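Local coordinates for protein hypothetic aldehyde deformylating oxygenase (Sulfolobus tokodaii, PDB 5V4T) that binds iron within a ferritin-like helical bundle and probably acts as an oxidoreductase of the aldehyde deformylating oxygenase type, at residues A[56-60]-A[144-148]; A[107-112]-A[148-153]; A[159-163]-A[206-212]. All coordinates share one frame; numbering follows the deposited sequence.

Contact 1. Residues A[56-60]-A[144-148]; sequences EEIEH and DEARH. With FE (Fe (III) ion), chain C.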
ATOM      1  N   GLU A  56       6.770 -11.823   1.828  1.00 15.39           N
ATOM      2  CA  GLU A  56       5.874 -11.395   0.770  1.00 14.88           C
ATOM      3  C   GLU A  56       6.059  -9.938   0.444  1.00 13.98           C
ATOM      4  O   GLU A  56       6.049  -9.553  -0.713  1.00 14.19           O
ATOM      5  CB  GLU A  56       4.407 -11.715   1.060  1.00 13.88           C
ATOM      6  CG  GLU A  56       4.132 -13.188   0.946  1.00 14.61           C
ATOM      7  CD  GLU A  56       2.826 -13.657   1.447  1.00 17.64           C
ATOM      8  OE1 GLU A  56       2.181 -12.978   2.282  1.00 17.82           O
ATOM      9  OE2 GLU A  56       2.500 -14.832   1.088  1.00 17.49           O
ATOM     10  N   GLU A  57       6.292  -9.092   1.436  1.00 14.28           N
ATOM     11  CA  GLU A  57       6.535  -7.691   1.153  1.00 15.17           C
ATOM     12  C   GLU A  57       7.842  -7.497   0.339  1.00 15.60           C
ATOM     13  O   GLU A  57       7.909  -6.649  -0.545  1.00 15.75           O
ATOM     14  CB  GLU A  57       6.601  -6.866   2.404  1.00 16.06           C
ATOM     15  CG  GLU A  57       5.373  -6.891   3.295  1.00 16.91           C
ATOM     16  CD  GLU A  57       4.131  -6.238   2.671  1.00 21.31           C
ATOM     17  OE1 GLU A  57       4.335  -5.365   1.844  1.00 27.77           O
ATOM     18  OE2 GLU A  57       3.011  -6.545   3.100  1.00 26.23           O
ATOM     19  N   ILE A  58       8.875  -8.264   0.656  1.00 15.24           N
ATOM     20  CA  ILE A  58      10.074  -8.253  -0.134  1.00 16.12           C
ATOM     21  C   ILE A  58       9.805  -8.712  -1.537  1.00 16.26           C
ATOM     22  O   ILE A  58      10.301  -8.134  -2.477  1.00 17.65           O
ATOM     23  CB  ILE A  58      11.177  -9.127   0.468  1.00 16.16           C
ATOM     24  CG1 ILE A  58      11.525  -8.516   1.780  1.00 16.62           C
ATOM     25  CG2 ILE A  58      12.364  -9.154  -0.437  1.00 17.08           C
ATOM     26  CD1 ILE A  58      12.395  -9.386   2.666  1.00 20.51           C
ATOM     27  N   GLU A  59       9.072  -9.785  -1.692  1.00 17.16           N
ATOM     28  CA  GLU A  59       8.668 -10.190  -3.034  1.00 16.83           C
ATOM     29  C   GLU A  59       7.939  -9.129  -3.852  1.00 16.52           C
ATOM     30  O   GLU A  59       8.159  -8.983  -5.093  1.00 14.21           O
ATOM     31  CB  GLU A  59       7.791 -11.439  -2.918  1.00 18.28           C
ATOM     32  CG  GLU A  59       8.544 -12.654  -2.495  1.00 19.98           C
ATOM     33  CD  GLU A  59       7.712 -13.856  -2.383  1.00 22.93           C
ATOM     34  OE1 GLU A  59       6.509 -13.798  -1.974  1.00 24.09           O
ATOM     35  OE2 GLU A  59       8.235 -14.913  -2.800  1.00 24.65           O
ATOM     36  N   HIS A  60       7.066  -8.371  -3.175  1.00 15.31           N
ATOM     37  CA  HIS A  60       6.370  -7.258  -3.853  1.00 14.61           C
ATOM     38  C   HIS A  60       7.356  -6.202  -4.327  1.00 15.72           C
ATOM     39  O   HIS A  60       7.352  -5.785  -5.521  1.00 15.64           O
ATOM     40  CB  HIS A  60       5.300  -6.662  -2.984  1.00 15.21           C
ATOM     41  CG  HIS A  60       4.256  -7.632  -2.562  1.00 15.50           C
ATOM     42  ND1 HIS A  60       3.270  -7.272  -1.680  1.00 16.25           N
ATOM     43  CD2 HIS A  60       4.043  -8.929  -2.866  1.00 15.32           C
ATOM     44  CE1 HIS A  60       2.505  -8.321  -1.434  1.00 16.19           C
ATOM     45  NE2 HIS A  60       2.937  -9.330  -2.156  1.00 15.67           N
ATOM     46  N   ASP A 144      -2.196 -11.701  -1.952  1.00 13.96           N
ATOM     47  CA  ASP A 144      -1.359 -11.638  -0.778  1.00 14.98           C
ATOM     48  C   ASP A 144      -1.924 -10.634   0.207  1.00 14.69           C
ATOM     49  O   ASP A 144      -1.978 -10.909   1.409  1.00 15.08           O
ATOM     50  CB  ASP A 144       0.052 -11.217  -1.109  1.00 15.96           C
ATOM     51  CG  ASP A 144       0.889 -12.298  -1.798  1.00 15.76           C
ATOM     52  OD1 ASP A 144       0.450 -13.451  -2.036  1.00 16.80           O
ATOM     53  OD2 ASP A 144       2.039 -11.904  -2.189  1.00 17.50           O
ATOM     54  N   GLU A 145      -2.330  -9.463  -0.285  1.00 14.51           N
ATOM     55  CA  GLU A 145      -2.759  -8.390   0.603  1.00 15.41           C
ATOM     56  C   GLU A 145      -4.011  -8.727   1.365  1.00 15.20           C
ATOM     57  O   GLU A 145      -4.193  -8.279   2.525  1.00 15.33           O
ATOM     58  CB  GLU A 145      -2.879  -7.054  -0.133  1.00 18.15           C
ATOM     59  CG  GLU A 145      -1.521  -6.484  -0.554  1.00 19.81           C
ATOM     60  CD  GLU A 145      -0.522  -6.397   0.589  1.00 24.21           C
ATOM     61  OE1 GLU A 145      -0.935  -6.000   1.702  1.00 24.64           O
ATOM     62  OE2 GLU A 145       0.670  -6.736   0.369  1.00 26.14           O
ATOM     63  N   ALA A 146      -4.907  -9.510   0.778  1.00 14.96           N
ATOM     64  CA  ALA A 146      -6.064  -9.989   1.498  1.00 16.53           C
ATOM     65  C   ALA A 146      -5.691 -10.790   2.726  1.00 15.90           C
ATOM     66  O   ALA A 146      -6.270 -10.610   3.801  1.00 15.73           O
ATOM     67  CB  ALA A 146      -6.992 -10.793   0.586  1.00 17.70           C
ATOM     68  N   ARG A 147      -4.664 -11.612   2.621  1.00 14.94           N
ATOM     69  CA  ARG A 147      -4.173 -12.337   3.788  1.00 14.87           C
ATOM     70  C   ARG A 147      -3.446 -11.453   4.741  1.00 14.80           C
ATOM     71  O   ARG A 147      -3.537 -11.637   5.970  1.00 14.34           O
ATOM     72  CB  ARG A 147      -3.270 -13.467   3.342  1.00 17.43           C
ATOM     73  CG  ARG A 147      -3.919 -14.648   2.655  1.00 19.41           C
ATOM     74  CD  ARG A 147      -2.909 -15.825   2.543  1.00 20.23           C
ATOM     75  NE  ARG A 147      -1.630 -15.487   1.889  1.00 21.93           N
ATOM     76  CZ  ARG A 147      -1.389 -15.489   0.569  1.00 23.98           C
ATOM     77  NH1 ARG A 147      -2.327 -15.770  -0.299  1.00 25.54           N
ATOM     78  NH2 ARG A 147      -0.199 -15.165   0.114  1.00 24.16           N
ATOM     79  N   HIS A 148      -2.750 -10.442   4.241  1.00 13.28           N
ATOM     80  CA  HIS A 148      -2.080  -9.471   5.101  1.00 12.99           C
ATOM     81  C   HIS A 148      -3.089  -8.748   6.002  1.00 13.92           C
ATOM     82  O   HIS A 148      -2.899  -8.585   7.192  1.00 15.26           O
ATOM     83  CB  HIS A 148      -1.242  -8.473   4.341  1.00 13.02           C
ATOM     84  CG  HIS A 148      -0.066  -9.098   3.630  1.00 13.19           C
ATOM     85  ND1 HIS A 148       0.871  -8.374   2.933  1.00 15.60           N
ATOM     86  CD2 HIS A 148       0.269 -10.406   3.476  1.00 14.34           C
ATOM     87  CE1 HIS A 148       1.767  -9.198   2.427  1.00 14.29           C
ATOM     88  NE2 HIS A 148       1.421 -10.438   2.728  1.00 13.92           N
TER
HETATM   89 FE    FE C 301       1.139  -6.222   2.443  0.60 12.99          FE
HETATM   90  O   HOH W   1       2.676 -15.667  -1.462  1.00 27.26           O
HETATM   91  O   HOH W   2       2.983  -4.776  -1.083  1.00 30.36           O
HETATM   92  O   HOH W   3       1.666  -4.341   1.758  1.00 27.77           O
HETATM   93  O   HOH W   4       4.027 -13.137  -3.433  1.00 28.10           O
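Glu56 reaches across to His148, Asp144 and Arg147 from helix 49-67, its chain extended beyond CG (chi2 169°). Its CB lies at the edge of the His148 ring, 3.7 Å from His148 NE2, and CG passes 4.0 Å from Asp144 OD2. At the tip the two oxygens part company. Glu56 OE1 accepts a hydrogen bond from His148 NE2 at 2.7 Å, on its anti side and somewhat out of the carboxylate plane, while Glu56 OE2 forms a hydrogen-bonded salt bridge with Arg147 NH2, 2.9 Å away and above that plane. The Glu56 and Asp144 carboxylates stack almost parallel; Arg147 NH2, which also makes a weak bond to Asp144 OD1, probably offsets their like charges. Asp144 OD2 uses its anti lone pair for His60 NE2, 2.7 Å away and nearly straight at 172°.

At ND1 of the same His148 ring sits the iron. Glu57 gives it OE2 alone, at 2.0 Å, Glu145 chelates through both oxygens, and a water binds too; Glu111 completes the site. Because ND1 of His148 holds the metal and NE2 holds Glu56, the imidazole is fixed at both nitrogens: Glu56 is a second-shell carboxylate orienting a first-shell ligand.

Contact 2. Residues A[107-112]-A[148-153]; sequences HMITEG and HVSFGL. With FE (Fe (III) ion), chain C.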
ATOM      1  N   HIS A 107      -1.495  -2.575   8.584  1.00 12.04           N
ATOM      2  CA  HIS A 107      -2.418  -3.526   8.007  1.00 12.59           C
ATOM      3  C   HIS A 107      -3.756  -2.908   7.622  1.00 13.66           C
ATOM      4  O   HIS A 107      -4.335  -3.229   6.586  1.00 13.94           O
ATOM      5  CB  HIS A 107      -2.580  -4.734   8.892  1.00 11.89           C
ATOM      6  CG  HIS A 107      -1.282  -5.427   9.185  1.00 13.18           C
ATOM      7  ND1 HIS A 107      -0.297  -4.908  10.003  1.00 15.98           N
ATOM      8  CD2 HIS A 107      -0.779  -6.581   8.693  1.00 14.51           C
ATOM      9  CE1 HIS A 107       0.734  -5.728  10.039  1.00 14.61           C
ATOM     10  NE2 HIS A 107       0.460  -6.763   9.260  1.00 14.04           N
ATOM     11  N   MET A 108      -4.362  -2.147   8.536  1.00 12.61           N
ATOM     12  CA  MET A 108      -5.696  -1.615   8.242  1.00 13.60           C
ATOM     13  C   MET A 108      -5.669  -0.454   7.268  1.00 14.99           C
ATOM     14  O   MET A 108      -6.356  -0.521   6.282  1.00 15.81           O
ATOM     15  CB  MET A 108      -6.426  -1.161   9.543  1.00 14.11           C
ATOM     16  CG  MET A 108      -6.654  -2.284  10.540  1.00 17.12           C
ATOM     17  SD  MET A 108      -7.698  -3.650   9.985  1.00 17.80           S
ATOM     18  CE  MET A 108      -6.464  -4.929   9.652  1.00 18.53           C
ATOM     19  N   ILE A 109      -4.906   0.588   7.552  1.00 13.78           N
ATOM     20  CA  ILE A 109      -4.968   1.791   6.742  1.00 13.87           C
ATOM     21  C   ILE A 109      -4.136   1.610   5.451  1.00 14.45           C
ATOM     22  O   ILE A 109      -4.532   1.988   4.372  1.00 14.82           O
ATOM     23  CB  ILE A 109      -4.542   3.036   7.559  1.00 13.34           C
ATOM     24  CG1 ILE A 109      -5.630   3.471   8.547  1.00 13.94           C
ATOM     25  CG2 ILE A 109      -4.074   4.185   6.688  1.00 14.36           C
ATOM     26  CD1 ILE A 109      -6.857   4.109   7.907  1.00 16.08           C
ATOM     27  N   THR A 110      -2.929   1.123   5.603  1.00 14.03           N
ATOM     28  CA  THR A 110      -2.019   1.097   4.441  1.00 15.34           C
ATOM     29  C   THR A 110      -2.386  -0.034   3.533  1.00 16.17           C
ATOM     30  O   THR A 110      -2.587   0.187   2.333  1.00 17.47           O
ATOM     31  CB  THR A 110      -0.539   1.026   4.854  1.00 16.08           C
ATOM     32  OG1 THR A 110      -0.246   2.120   5.737  1.00 15.58           O
ATOM     33  CG2 THR A 110       0.383   1.102   3.675  1.00 15.25           C
ATOM     34  N   GLU A 111      -2.472  -1.247   4.061  1.00 15.01           N
ATOM     35  CA  GLU A 111      -2.866  -2.392   3.261  1.00 15.19           C
ATOM     36  C   GLU A 111      -4.352  -2.429   2.988  1.00 16.93           C
ATOM     37  O   GLU A 111      -4.754  -2.741   1.873  1.00 21.02           O
ATOM     38  CB  GLU A 111      -2.374  -3.691   3.900  1.00 17.82           C
ATOM     39  CG  GLU A 111      -0.860  -3.720   4.118  1.00 19.72           C
ATOM     40  CD  GLU A 111      -0.356  -5.028   4.743  1.00 22.17           C
ATOM     41  OE1 GLU A 111      -0.880  -5.420   5.794  1.00 25.13           O
ATOM     42  OE2 GLU A 111       0.594  -5.688   4.219  1.00 23.22           O
ATOM     43  N   GLY A 112      -5.197  -2.138   3.966  1.00 13.80           N
ATOM     44  CA  GLY A 112      -6.619  -2.384   3.848  1.00 14.21           C
ATOM     45  C   GLY A 112      -7.418  -1.235   3.298  1.00 14.78           C
ATOM     46  O   GLY A 112      -8.587  -1.432   2.979  1.00 17.87           O
ATOM     47  N   HIS A 148      -2.750 -10.442   4.241  1.00 13.28           N
ATOM     48  CA  HIS A 148      -2.080  -9.471   5.101  1.00 12.99           C
ATOM     49  C   HIS A 148      -3.089  -8.748   6.002  1.00 13.92           C
ATOM     50  O   HIS A 148      -2.899  -8.585   7.192  1.00 15.26           O
ATOM     51  CB  HIS A 148      -1.242  -8.473   4.341  1.00 13.02           C
ATOM     52  CG  HIS A 148      -0.066  -9.098   3.630  1.00 13.19           C
ATOM     53  ND1 HIS A 148       0.871  -8.374   2.933  1.00 15.60           N
ATOM     54  CD2 HIS A 148       0.269 -10.406   3.476  1.00 14.34           C
ATOM     55  CE1 HIS A 148       1.767  -9.198   2.427  1.00 14.29           C
ATOM     56  NE2 HIS A 148       1.421 -10.438   2.728  1.00 13.92           N
ATOM     57  N   VAL A 149      -4.161  -8.286   5.412  1.00 13.45           N
ATOM     58  CA  VAL A 149      -5.176  -7.608   6.174  1.00 14.36           C
ATOM     59  C   VAL A 149      -5.845  -8.493   7.213  1.00 15.32           C
ATOM     60  O   VAL A 149      -6.008  -8.070   8.368  1.00 15.72           O
ATOM     61  CB  VAL A 149      -6.208  -6.997   5.184  1.00 14.92           C
ATOM     62  CG1 VAL A 149      -7.404  -6.460   5.969  1.00 16.38           C
ATOM     63  CG2 VAL A 149      -5.563  -5.903   4.388  1.00 15.61           C
ATOM     64  N   SER A 150      -6.145  -9.740   6.857  1.00 14.73           N
ATOM     65  CA  SER A 150      -6.713 -10.749   7.785  1.00 16.83           C
ATOM     66  C   SER A 150      -5.768 -10.999   8.914  1.00 15.38           C
ATOM     67  O   SER A 150      -6.169 -11.021  10.094  1.00 16.18           O
ATOM     68  CB  SER A 150      -6.979 -12.103   7.098  1.00 21.56           C
ATOM     69  OG  SER A 150      -7.932 -11.894   6.136  1.00 29.66           O
ATOM     70  N   PHE A 151      -4.479 -11.095   8.587  1.00 16.42           N
ATOM     71  CA  PHE A 151      -3.483 -11.246   9.642  1.00 16.11           C
ATOM     72  C   PHE A 151      -3.471 -10.059  10.588  1.00 18.15           C
ATOM     73  O   PHE A 151      -3.435 -10.236  11.817  1.00 17.93           O
ATOM     74  CB  PHE A 151      -2.096 -11.465   9.033  1.00 16.28           C
ATOM     75  CG  PHE A 151      -1.003 -11.563  10.051  1.00 18.08           C
ATOM     76  CD1 PHE A 151      -0.999 -12.563  11.003  1.00 20.25           C
ATOM     77  CD2 PHE A 151       0.037 -10.700   9.995  1.00 18.00           C
ATOM     78  CE1 PHE A 151       0.036 -12.592  11.974  1.00 19.72           C
ATOM     79  CE2 PHE A 151       1.038 -10.701  10.959  1.00 20.70           C
ATOM     80  CZ  PHE A 151       1.017 -11.650  11.933  1.00 17.74           C
ATOM     81  N   GLY A 152      -3.541  -8.838  10.043  1.00 15.87           N
ATOM     82  CA  GLY A 152      -3.543  -7.681  10.876  1.00 15.12           C
ATOM     83  C   GLY A 152      -4.709  -7.703  11.838  1.00 16.01           C
ATOM     84  O   GLY A 152      -4.542  -7.297  13.002  1.00 17.41           O
ATOM     85  N   LEU A 153      -5.876  -8.164  11.400  1.00 17.14           N
ATOM     86  CA  LEU A 153      -7.045  -8.289  12.322  1.00 19.57           C
ATOM     87  C   LEU A 153      -6.707  -9.148  13.502  1.00 21.18           C
ATOM     88  O   LEU A 153      -7.116  -8.879  14.604  1.00 21.72           O
ATOM     89  CB  LEU A 153      -8.286  -8.825  11.594  1.00 21.32           C
ATOM     90  CG  LEU A 153      -8.917  -7.967  10.537  1.00 25.77           C
ATOM     91  CD1 LEU A 153      -9.972  -8.830   9.822  1.00 30.59           C
ATOM     92  CD2 LEU A 153      -9.575  -6.706  11.146  1.00 27.23           C
TER
HETATM   93 FE    FE C 301       1.139  -6.222   2.443  0.60 12.99          FE
HETATM   94  O   HOH W   3       1.666  -4.341   1.758  1.00 27.77           O
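Glu111 and His148 meet through the iron. Glu111 OE2 binds it at 1.9 Å, and His148 ND1 lies 3.0 Å from that oxygen as a fellow ligand, without a hydrogen bond between them; His148 NE2 is bonded to Glu56. An extended chain (chi2 -179°) carries the Glu111 carboxylate out to the iron, and its OE1 rests 3.4 Å from His148 CB.

Polar contact is otherwise slight. His148 O lies in the plane of the His107 ring, at its edge, 3.3 Å from His107 CD2; the stronger tie of this ring is from NE2 to Gln53 on helix 49-67, with Phe151 set obliquely beside it.

The remainder is close packing. His107 CG lies 3.6 Å from Gly152 CA, and glycine suits the spot because a CB there would collide with His107 CB. Val149 is a knob in the hole formed by His107, Met108, Glu111 and Gly112, its CG2 branch 3.7 Å from Gly112 CA. Flexible Met108 bends so that CE comes 3.4 Å from Val149 O while SD touches Leu153 CD2 at 3.8 Å.

Segments 107-112 and 148-153 run antiparallel at 176°, with a pi-type turn at 107-112. Carboxylates from separate helices, together with the Glu-x-x-His pattern of Glu145 and His148, are characteristic of the diiron-type site of ferritin-like bundles; one iron is bound here.

Contact 3. Residues A[159-163]-A[206-212]; sequences KEYAV and INKILGS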
ATOM      1  N   LYS A 159     -10.217  -3.488  20.815  1.00 18.44           N
ATOM      2  CA  LYS A 159     -11.092  -3.093  19.681  1.00 18.31           C
ATOM      3  C   LYS A 159     -11.334  -1.620  19.665  1.00 17.62           C
ATOM      4  O   LYS A 159     -11.207  -0.961  18.605  1.00 20.59           O
ATOM      5  CB  LYS A 159     -12.426  -3.855  19.728  1.00 18.74           C
ATOM      6  CG  LYS A 159     -12.365  -5.348  19.457  1.00 20.61           C
ATOM      7  CD  LYS A 159     -13.765  -5.945  19.587  1.00 26.64           C
ATOM      8  CE  LYS A 159     -13.658  -7.432  19.449  1.00 33.54           C
ATOM      9  NZ  LYS A 159     -14.968  -7.990  19.078  1.00 44.59           N
ATOM     10  N   GLU A 160     -11.641  -1.031  20.802  1.00 16.97           N
ATOM     11  CA  GLU A 160     -11.874   0.408  20.860  1.00 19.12           C
ATOM     12  C   GLU A 160     -10.657   1.243  20.480  1.00 17.20           C
ATOM     13  O   GLU A 160     -10.752   2.186  19.662  1.00 19.37           O
ATOM     14  CB  GLU A 160     -12.395   0.753  22.274  1.00 23.60           C
ATOM     15  CG  GLU A 160     -12.711   2.209  22.501  1.00 29.72           C
ATOM     16  CD  GLU A 160     -13.084   2.535  23.959  1.00 36.68           C
ATOM     17  OE1 GLU A 160     -13.330   1.622  24.797  1.00 38.76           O
ATOM     18  OE2 GLU A 160     -13.168   3.758  24.265  1.00 42.86           O
ATOM     19  N   TYR A 161      -9.449   0.874  20.977  1.00 14.91           N
ATOM     20  CA  TYR A 161      -8.280   1.573  20.611  1.00 14.33           C
ATOM     21  C   TYR A 161      -7.992   1.464  19.089  1.00 15.67           C
ATOM     22  O   TYR A 161      -7.614   2.438  18.424  1.00 16.57           O
ATOM     23  CB  TYR A 161      -7.084   0.956  21.346  1.00 14.56           C
ATOM     24  CG  TYR A 161      -5.774   1.605  21.045  1.00 15.12           C
ATOM     25  CD1 TYR A 161      -5.365   2.756  21.646  1.00 17.81           C
ATOM     26  CD2 TYR A 161      -4.885   1.001  20.137  1.00 15.86           C
ATOM     27  CE1 TYR A 161      -4.101   3.331  21.366  1.00 17.29           C
ATOM     28  CE2 TYR A 161      -3.651   1.565  19.858  1.00 19.33           C
ATOM     29  CZ  TYR A 161      -3.260   2.712  20.535  1.00 18.35           C
ATOM     30  OH  TYR A 161      -2.084   3.316  20.282  1.00 18.98           O
ATOM     31  N   ALA A 162      -8.211   0.272  18.550  1.00 15.87           N
ATOM     32  CA  ALA A 162      -7.924   0.050  17.117  1.00 16.16           C
ATOM     33  C   ALA A 162      -8.863   0.834  16.187  1.00 17.46           C
ATOM     34  O   ALA A 162      -8.436   1.458  15.236  1.00 17.08           O
ATOM     35  CB  ALA A 162      -7.975  -1.445  16.790  1.00 15.93           C
ATOM     36  N   VAL A 163     -10.127   0.848  16.560  1.00 16.18           N
ATOM     37  CA  VAL A 163     -11.089   1.637  15.771  1.00 16.08           C
ATOM     38  C   VAL A 163     -10.697   3.097  15.801  1.00 15.61           C
ATOM     39  O   VAL A 163     -10.706   3.751  14.777  1.00 17.25           O
ATOM     40  CB  VAL A 163     -12.527   1.395  16.242  1.00 16.65           C
ATOM     41  CG1 VAL A 163     -13.507   2.341  15.540  1.00 17.26           C
ATOM     42  CG2 VAL A 163     -12.942  -0.023  16.021  1.00 17.90           C
ATOM     43  N   ILE A 206     -13.380  -1.358   9.964  1.00 13.96           N
ATOM     44  CA  ILE A 206     -13.914  -1.138  11.316  1.00 14.28           C
ATOM     45  C   ILE A 206     -14.973  -2.149  11.699  1.00 14.94           C
ATOM     46  O   ILE A 206     -14.973  -2.667  12.820  1.00 16.21           O
ATOM     47  CB  ILE A 206     -14.424   0.307  11.508  1.00 14.76           C
ATOM     48  CG1 ILE A 206     -13.238   1.263  11.464  1.00 16.01           C
ATOM     49  CG2 ILE A 206     -15.250   0.389  12.797  1.00 15.19           C
ATOM     50  CD1 ILE A 206     -13.600   2.720  11.379  1.00 17.97           C
ATOM     51  N   ASN A 207     -15.902  -2.440  10.806  1.00 13.60           N
ATOM     52  CA  ASN A 207     -16.860  -3.471  11.075  1.00 14.62           C
ATOM     53  C   ASN A 207     -16.245  -4.838  11.413  1.00 17.20           C
ATOM     54  O   ASN A 207     -16.737  -5.563  12.299  1.00 16.48           O
ATOM     55  CB  ASN A 207     -17.787  -3.602   9.922  1.00 14.79           C
ATOM     56  CG  ASN A 207     -18.721  -2.405   9.785  1.00 19.05           C
ATOM     57  OD1 ASN A 207     -18.845  -1.612  10.702  1.00 18.69           O
ATOM     58  ND2 ASN A 207     -19.451  -2.349   8.684  1.00 21.71           N
ATOM     59  N   LYS A 208     -15.174  -5.179  10.712  1.00 17.05           N
ATOM     60  CA  LYS A 208     -14.508  -6.461  10.927  1.00 19.86           C
ATOM     61  C   LYS A 208     -13.803  -6.477  12.296  1.00 18.99           C
ATOM     62  O   LYS A 208     -13.879  -7.467  13.027  1.00 19.76           O
ATOM     63  CB  LYS A 208     -13.489  -6.685   9.836  1.00 22.90           C
ATOM     64  CG  LYS A 208     -14.064  -7.433   8.654  1.00 32.76           C
ATOM     65  CD  LYS A 208     -14.043  -8.941   8.941  1.00 37.06           C
ATOM     66  CE  LYS A 208     -13.733  -9.792   7.724  1.00 45.86           C
ATOM     67  NZ  LYS A 208     -14.520 -11.061   7.754  1.00 52.88           N
ATOM     68  N   ILE A 209     -13.184  -5.352  12.651  1.00 15.23           N
ATOM     69  CA  ILE A 209     -12.565  -5.181  13.981  1.00 16.69           C
ATOM     70  C   ILE A 209     -13.614  -5.370  15.108  1.00 17.55           C
ATOM     71  O   ILE A 209     -13.375  -6.073  16.100  1.00 18.03           O
ATOM     72  CB  ILE A 209     -11.834  -3.856  14.194  1.00 17.00           C
ATOM     73  CG1 ILE A 209     -10.610  -3.708  13.247  1.00 15.63           C
ATOM     74  CG2 ILE A 209     -11.435  -3.644  15.634  1.00 17.61           C
ATOM     75  CD1 ILE A 209     -10.123  -2.324  13.165  1.00 17.25           C
ATOM     76  N   LEU A 210     -14.764  -4.727  14.938  1.00 16.85           N
ATOM     77  CA  LEU A 210     -15.832  -4.837  15.914  1.00 17.75           C
ATOM     78  C   LEU A 210     -16.522  -6.193  15.959  1.00 21.37           C
ATOM     79  O   LEU A 210     -17.098  -6.533  16.989  1.00 22.94           O
ATOM     80  CB  LEU A 210     -16.823  -3.676  15.757  1.00 17.38           C
ATOM     81  CG  LEU A 210     -16.168  -2.358  16.111  1.00 17.14           C
ATOM     82  CD1 LEU A 210     -17.159  -1.236  15.904  1.00 20.04           C
ATOM     83  CD2 LEU A 210     -15.620  -2.216  17.508  1.00 20.13           C
ATOM     84  N   GLY A 211     -16.457  -6.937  14.874  1.00 21.05           N
ATOM     85  CA  GLY A 211     -17.055  -8.272  14.791  1.00 28.83           C
ATOM     86  C   GLY A 211     -16.212  -9.434  15.237  1.00 34.87           C
ATOM     87  O   GLY A 211     -16.751 -10.530  15.317  1.00 41.20           O
ATOM     88  N   SER A 212     -14.926  -9.226  15.581  1.00 40.56           N
ATOM     89  CA  SER A 212     -13.999 -10.344  15.913  1.00 45.44           C
ATOM     90  C   SER A 212     -14.322 -11.091  17.193  1.00 52.91           C
ATOM     91  O   SER A 212     -14.625 -10.409  18.168  1.00 47.65           O
ATOM     92  CB  SER A 212     -12.581  -9.843  16.087  1.00 48.48           C
ATOM     93  OG  SER A 212     -12.181  -9.142  14.949  1.00 53.96           O
TER
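The flat groups in the meeting of Lys159 with Ser212 are peptide carbonyls. Lys159 NZ lies in the carbonyl plane of Ser212, donating to Ser212 O at 2.6 Å with a C=O...N angle of 146°. The same ammonium makes a weak bond to Leu210 O at 3.3 Å.

Lysine fits here because its methylenes can run alongside the last turn of the partner helix, CD 3.5 Å from Ile209 O, while the chain, extended to the tip (chi2 178°), brings NZ to Leu210 O at the C-terminal end, where a positive charge is probably favoured by the helix dipole. A methionine in its place would probably leave Ser212 O and Leu210 O without their ammonium donor and the chain end freer to move. Gly211 and Ser212 probably belong to the linker of an expression tag, so the bond to Ser212 O is probably a product of the construct; Ser212 OG also bonds back to Lys208 O.

Beyond the lysine the contact is aliphatic. Val163 spreads its two methyls: CG1 meets Ile206 CG2 at 3.8 Å, and CG2 touches both Leu210 CD2, also at 3.8 Å, and Ile209 CG2. Branched side chains suit such a seam between helices, and the small Ala162 puts its CB 4.3 Å from Ile209 CG2.

Here helices 159-179 and 191-211 are antiparallel, their segments 159-163 and 206-211 at 172°, with Ile209 reaching on to Leu153 of helix 132-155 and Ala162 resting on Thr104 of helix 98-128.

Contacts 1 and 2 share His148, helix 132-155 and the iron, approaching the metal from helix 49-67 and helix 98-128 respectively; together they supply all four protein ligands. Contact 1 is almost wholly polar, its carboxylates and histidines building first and second shells, whereas contact 2, the more buried, adds apolar interlocking to its one metal ligand pair. Contact 3 lies farther out, its centre about 21 Å from the centre of the chain, and joins helices 159-179 and 191-211. It touches contact 2 through Leu153 and Ile209 but not contact 1, and there metal binding gives way to aliphatic packing with a single lysine at its margin.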